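Disulfide isomerase (Salmonella enterica subsp. enterica serovar Typhimurium, PDB 3L9U) forms disulfide bonds in other proteins by passing on its own redox-active disulfide, probably as part of a dedicated redox system that oxidises the sulfotransferase AssT. Local coordinates at residues A5-E8 and G9-M13; F36-K39 and Y40-V44. All blocks are in the same frame, centred on the assembly; numbering follows the deposited sequence. Where two conformers were deposited one is given.

Interaction 1. Residues A5-E8 and G9-M13; sequences AFTE and GTDYM
Phe-6 meets Asp-11 across the mouth of a tight type II beta turn, Thr-7 to Thr-10, that folds the N-terminal tail back onto the start of strand 12-14. The Phe-6 ring offers its edge: CD1 lies 3.7 Å from OD2 of Asp-11, and the carboxylate plane stands 88° from that of the ring. The Phe-6 side chain also touches Ser-189 and Leu-193 of helix 187-198, while a water links Phe-6 O to the hydroxyl of Tyr-12.

Thr-7 is gripped at both backbone ends. Its N donates to OD2 of Asp-11 at 2.7 Å, and the carboxylate oxygen receives it on its anti lone pair, a position OD2 reaches because CG of Asp-11 sits beside its own backbone N (chi1 -61°). The Thr-7 O takes two donors: Asp-11 N at 2.8 Å, in the carbonyl plane, and Thr-10 N at 3.1 Å, the latter 40° out of it. The second bond closes the turn, with Gly-9 as its third residue at a positive phi.

CA of Glu-8 sits over one face of the Tyr-12 ring, toward the rim, 4.0 Å from the centroid, a CH-pi contact, whereas its extended side chain carries the carboxylate off from the turn. Beyond it, a second water is held by Glu-8 O at 2.8 Å and by Thr-10 OG1 at 2.7 Å.

Interaction 2. Residues F36-K39 and Y40-V44; sequences FCYK and YDKAV
Lys-42 lays its aliphatic chain across one face of the Tyr-38 ring, one helical turn further along. The approach is off centre, toward the rim: CD of Lys-42 comes within 3.5 Å of CE1 of Tyr-38, and CE rides above the same face. A bend at chi3 (-74°) keeps the end of the chain over the ring, which places NZ 4.5 Å from the Tyr-38 centroid, 16° off the ring normal, a cation-pi arrangement on top of the CH-pi contact made by CE. The phenol end is anchored elsewhere, by OH of Tyr-38 to Asp-111, and its ring also stacks with Tyr-106.

Tyr-40 is turned differently. Its ring meets the Phe-36 carbonyl edge-on, with CD1 3.3 Å from that O, which also accepts the Tyr-40 N-H at 2.9 Å.

These turns belong to helix 35-43, the helix that carries the CxxC motif of the thioredoxin fold at its start; Cys-37 is joined to Cys-34 in the redox-active disulfide. Asp-41 N donates to Cys-37 O at 2.8 Å, and CB of Asp-41 packs against the same oxygen at 3.2 Å. The buried Asp-41 carboxylate turns to partners beyond the helix: OD1 forms a salt bridge with Lys-102, and OD2 meets both Lys-28 and the Tyr-106 hydroxyl.

The Ala-43 N-H makes weak bonds to both Lys-39 O and Tyr-40 O, and Val-44 N follows with a bond of 2.8 Å to Tyr-40 O.

In the fold
From the N terminus the chain first makes interaction 1, a turn leading into strand 12-14, an outermost strand of the mixed sheet; backbone bonds from Asp-11, just before the strand, and Met-13, within it, go to Tyr-180 and Leu-178. Tyr-12 also leans on Leu-193 and Leu-197, tying the tail to the C-terminal helix 187-198. The chain then runs through strand 25-30 and into helix 35-43, where interaction 2 spans successive helical turns and packs against helix 97-111 and strand 25-30. Both contacts are local and follow one another in series, neither nesting nor crossing. The centres of interactions 1 and 2 lie about 22 Å apart. Their nearest atoms are about 11 Å apart, so they do not touch.

Interaction 1. Residues A5-E8 and G9-M13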
loop_
_atom_site.group_PDB
_atom_site.type_symbol
_atom_site.label_atom_id
_atom_site.label_comp_id
_atom_site.label_asym_id
_atom_site.label_seq_id
_atom_site.Cartn_x
_atom_site.Cartn_y
_atom_site.Cartn_z
ATOM N N ALA A 5 -4.864 -25.020 -5.040
ATOM C CA ALA A 5 -6.284 -24.814 -5.263
ATOM C C ALA A 5 -6.595 -23.717 -6.270
ATOM O O ALA A 5 -7.735 -23.591 -6.717
ATOM C CB ALA A 5 -6.970 -24.511 -3.937
ATOM N N PHE A 6 -5.592 -22.922 -6.628
ATOM C CA PHE A 6 -5.852 -21.725 -7.428
ATOM C C PHE A 6 -5.245 -21.784 -8.822
ATOM O O PHE A 6 -4.321 -22.560 -9.081
ATOM C CB PHE A 6 -5.430 -20.479 -6.660
ATOM C CG PHE A 6 -6.181 -20.311 -5.377
ATOM C CD1 PHE A 6 -7.411 -19.673 -5.366
ATOM C CD2 PHE A 6 -5.687 -20.833 -4.192
ATOM C CE1 PHE A 6 -8.125 -19.533 -4.192
ATOM C CE2 PHE A 6 -6.398 -20.700 -3.013
ATOM C CZ PHE A 6 -7.620 -20.047 -3.013
ATOM N N THR A 7 -5.784 -20.959 -9.708
ATOM C CA THR A 7 -5.604 -21.129 -11.141
ATOM C C THR A 7 -4.886 -19.958 -11.812
ATOM O O THR A 7 -5.357 -18.824 -11.802
ATOM C CB THR A 7 -6.981 -21.352 -11.827
ATOM O OG1 THR A 7 -7.648 -22.458 -11.203
ATOM C CG2 THR A 7 -6.807 -21.641 -13.299
ATOM N N GLU A 8 -3.737 -20.255 -12.401
ATOM C CA GLU A 8 -3.010 -19.282 -13.194
ATOM C C GLU A 8 -3.895 -18.726 -14.315
ATOM O O GLU A 8 -4.535 -19.484 -15.044
ATOM C CB GLU A 8 -1.774 -19.951 -13.790
ATOM C CG GLU A 8 -0.977 -19.056 -14.678
ATOM C CD GLU A 8 0.201 -19.765 -15.311
ATOM O OE1 GLU A 8 0.194 -21.012 -15.415
ATOM O OE2 GLU A 8 1.134 -19.059 -15.708
ATOM N N GLY A 9 -3.936 -17.402 -14.441
ATOM C CA GLY A 9 -4.711 -16.753 -15.485
ATOM C C GLY A 9 -6.101 -16.354 -15.027
ATOM O O GLY A 9 -6.791 -15.577 -15.688
ATOM N N THR A 10 -6.520 -16.892 -13.888
ATOM C CA THR A 10 -7.807 -16.535 -13.313
ATOM C C THR A 10 -7.623 -15.913 -11.939
ATOM O O THR A 10 -8.035 -14.779 -11.696
ATOM C CB THR A 10 -8.728 -17.759 -13.193
ATOM O OG1 THR A 10 -9.030 -18.257 -14.503
ATOM C CG2 THR A 10 -10.021 -17.378 -12.487
ATOM N N ASP A 11 -6.986 -16.651 -11.039
ATOM C CA ASP A 11 -6.788 -16.150 -9.678
ATOM C C ASP A 11 -5.564 -15.253 -9.561
ATOM O O ASP A 11 -5.544 -14.316 -8.762
ATOM C CB ASP A 11 -6.694 -17.317 -8.700
ATOM C CG ASP A 11 -7.953 -18.151 -8.692
ATOM O OD1 ASP A 11 -9.030 -17.602 -8.366
ATOM O OD2 ASP A 11 -7.867 -19.349 -9.013
ATOM N N TYR A 12 -4.547 -15.537 -10.367
ATOM C CA TYR A 12 -3.295 -14.794 -10.296
ATOM C C TYR A 12 -2.549 -14.923 -11.614
ATOM O O TYR A 12 -2.912 -15.730 -12.459
ATOM C CB TYR A 12 -2.416 -15.343 -9.164
ATOM C CG TYR A 12 -1.935 -16.758 -9.419
ATOM C CD1 TYR A 12 -2.714 -17.852 -9.052
ATOM C CD2 TYR A 12 -0.716 -17.002 -10.060
ATOM C CE1 TYR A 12 -2.287 -19.147 -9.293
ATOM C CE2 TYR A 12 -0.284 -18.297 -10.304
ATOM C CZ TYR A 12 -1.075 -19.364 -9.917
ATOM O OH TYR A 12 -0.658 -20.659 -10.155
ATOM N N MET A 13 -1.489 -14.147 -11.762
ATOM C CA MET A 13 -0.617 -14.286 -12.907
ATOM C C MET A 13 0.807 -14.024 -12.457
ATOM O O MET A 13 1.039 -13.425 -11.407
ATOM C CB MET A 13 -1.008 -13.288 -13.988
ATOM C CG MET A 13 -0.971 -11.859 -13.493
ATOM S SD MET A 13 -1.277 -10.660 -14.792
ATOM C CE MET A 13 -0.177 -11.244 -16.077
HETATM O O HOH W 1 -1.997 -23.057 -9.829
HETATM O O HOH W 2 -7.117 -19.424 -16.069
#

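Interaction 2. Residues F36-K39 and Y40-V44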
loop_
_atom_site.group_PDB
_atom_site.type_symbol
_atom_site.label_atom_id
_atom_site.label_comp_id
_atom_site.label_asym_id
_atom_site.label_seq_id
_atom_site.Cartn_x
_atom_site.Cartn_y
_atom_site.Cartn_z
ATOM N N PHE A 36 -11.432 1.738 -4.899
ATOM C CA PHE A 36 -11.385 0.335 -4.513
ATOM C C PHE A 36 -10.266 0.067 -3.506
ATOM O O PHE A 36 -10.362 -0.859 -2.690
ATOM C CB PHE A 36 -11.307 -0.590 -5.734
ATOM C CG PHE A 36 -12.637 -0.822 -6.396
ATOM C CD1 PHE A 36 -13.752 -1.135 -5.640
ATOM C CD2 PHE A 36 -12.770 -0.736 -7.768
ATOM C CE1 PHE A 36 -14.982 -1.353 -6.241
ATOM C CE2 PHE A 36 -13.991 -0.958 -8.379
ATOM C CZ PHE A 36 -15.099 -1.265 -7.612
ATOM N N CYS A 37 -9.206 0.868 -3.541
ATOM C CA CYS A 37 -8.155 0.745 -2.538
ATOM C C CYS A 37 -8.736 1.038 -1.160
ATOM O O CYS A 37 -8.489 0.310 -0.208
ATOM C CB CYS A 37 -6.992 1.689 -2.848
ATOM S SG CYS A 37 -6.188 1.328 -4.429
ATOM N N TYR A 38 -9.523 2.111 -1.074
ATOM C CA TYR A 38 -10.212 2.484 0.156
ATOM C C TYR A 38 -11.124 1.331 0.608
ATOM O O TYR A 38 -11.059 0.884 1.759
ATOM C CB TYR A 38 -11.043 3.744 -0.110
ATOM C CG TYR A 38 -11.706 4.403 1.087
ATOM C CD1 TYR A 38 -11.327 4.101 2.396
ATOM C CD2 TYR A 38 -12.704 5.358 0.900
ATOM C CE1 TYR A 38 -11.942 4.731 3.483
ATOM C CE2 TYR A 38 -13.312 5.988 1.973
ATOM C CZ TYR A 38 -12.920 5.683 3.256
ATOM O OH TYR A 38 -13.527 6.321 4.312
ATOM N N LYS A 39 -11.966 0.845 -0.303
ATOM C CA LYS A 39 -12.880 -0.255 0.001
ATOM C C LYS A 39 -12.147 -1.472 0.570
ATOM O O LYS A 39 -12.529 -2.034 1.609
ATOM C CB LYS A 39 -13.638 -0.654 -1.269
ATOM C CG LYS A 39 -14.735 -1.682 -1.058
ATOM C CD LYS A 39 -15.327 -2.135 -2.393
ATOM C CE LYS A 39 -16.488 -3.105 -2.194
ATOM N NZ LYS A 39 -17.666 -2.470 -1.526
ATOM N N TYR A 40 -11.103 -1.897 -0.125
ATOM C CA TYR A 40 -10.346 -3.059 0.323
ATOM C C TYR A 40 -9.581 -2.783 1.621
ATOM O O TYR A 40 -9.459 -3.663 2.467
ATOM C CB TYR A 40 -9.410 -3.569 -0.785
ATOM C CG TYR A 40 -10.098 -4.521 -1.737
ATOM C CD1 TYR A 40 -10.962 -4.054 -2.719
ATOM C CD2 TYR A 40 -9.897 -5.893 -1.639
ATOM C CE1 TYR A 40 -11.611 -4.926 -3.577
ATOM C CE2 TYR A 40 -10.539 -6.771 -2.482
ATOM C CZ TYR A 40 -11.392 -6.281 -3.457
ATOM O OH TYR A 40 -12.026 -7.162 -4.304
ATOM N N ASP A 41 -9.063 -1.567 1.782
ATOM C CA ASP A 41 -8.346 -1.223 3.013
ATOM C C ASP A 41 -9.274 -1.273 4.234
ATOM O O ASP A 41 -8.853 -1.645 5.332
ATOM C CB ASP A 41 -7.667 0.152 2.887
ATOM C CG ASP A 41 -6.151 0.070 2.969
ATOM O OD1 ASP A 41 -5.647 -0.554 3.932
ATOM O OD2 ASP A 41 -5.466 0.639 2.080
ATOM N N LYS A 42 -10.531 -0.880 4.052
ATOM C CA LYS A 42 -11.477 -0.899 5.166
ATOM C C LYS A 42 -11.823 -2.308 5.630
ATOM O O LYS A 42 -12.034 -2.530 6.818
ATOM C CB LYS A 42 -12.770 -0.152 4.818
ATOM C CG LYS A 42 -12.601 1.361 4.779
ATOM C CD LYS A 42 -13.940 2.074 4.674
ATOM C CE LYS A 42 -14.548 1.962 3.279
ATOM N NZ LYS A 42 -15.919 2.562 3.210
ATOM N N ALA A 43 -11.883 -3.255 4.697
ATOM C CA ALA A 43 -12.534 -4.541 4.966
ATOM C C ALA A 43 -11.685 -5.798 4.755
ATOM O O ALA A 43 -11.874 -6.799 5.454
ATOM C CB ALA A 43 -13.815 -4.647 4.155
ATOM N N VAL A 44 -10.765 -5.756 3.791
ATOM C CA VAL A 44 -10.114 -6.974 3.308
ATOM C C VAL A 44 -8.623 -7.051 3.653
ATOM O O VAL A 44 -8.125 -8.100 4.085
ATOM C CB VAL A 44 -10.274 -7.108 1.766
ATOM C CG1 VAL A 44 -9.479 -8.302 1.229
ATOM C CG2 VAL A 44 -11.760 -7.202 1.374
#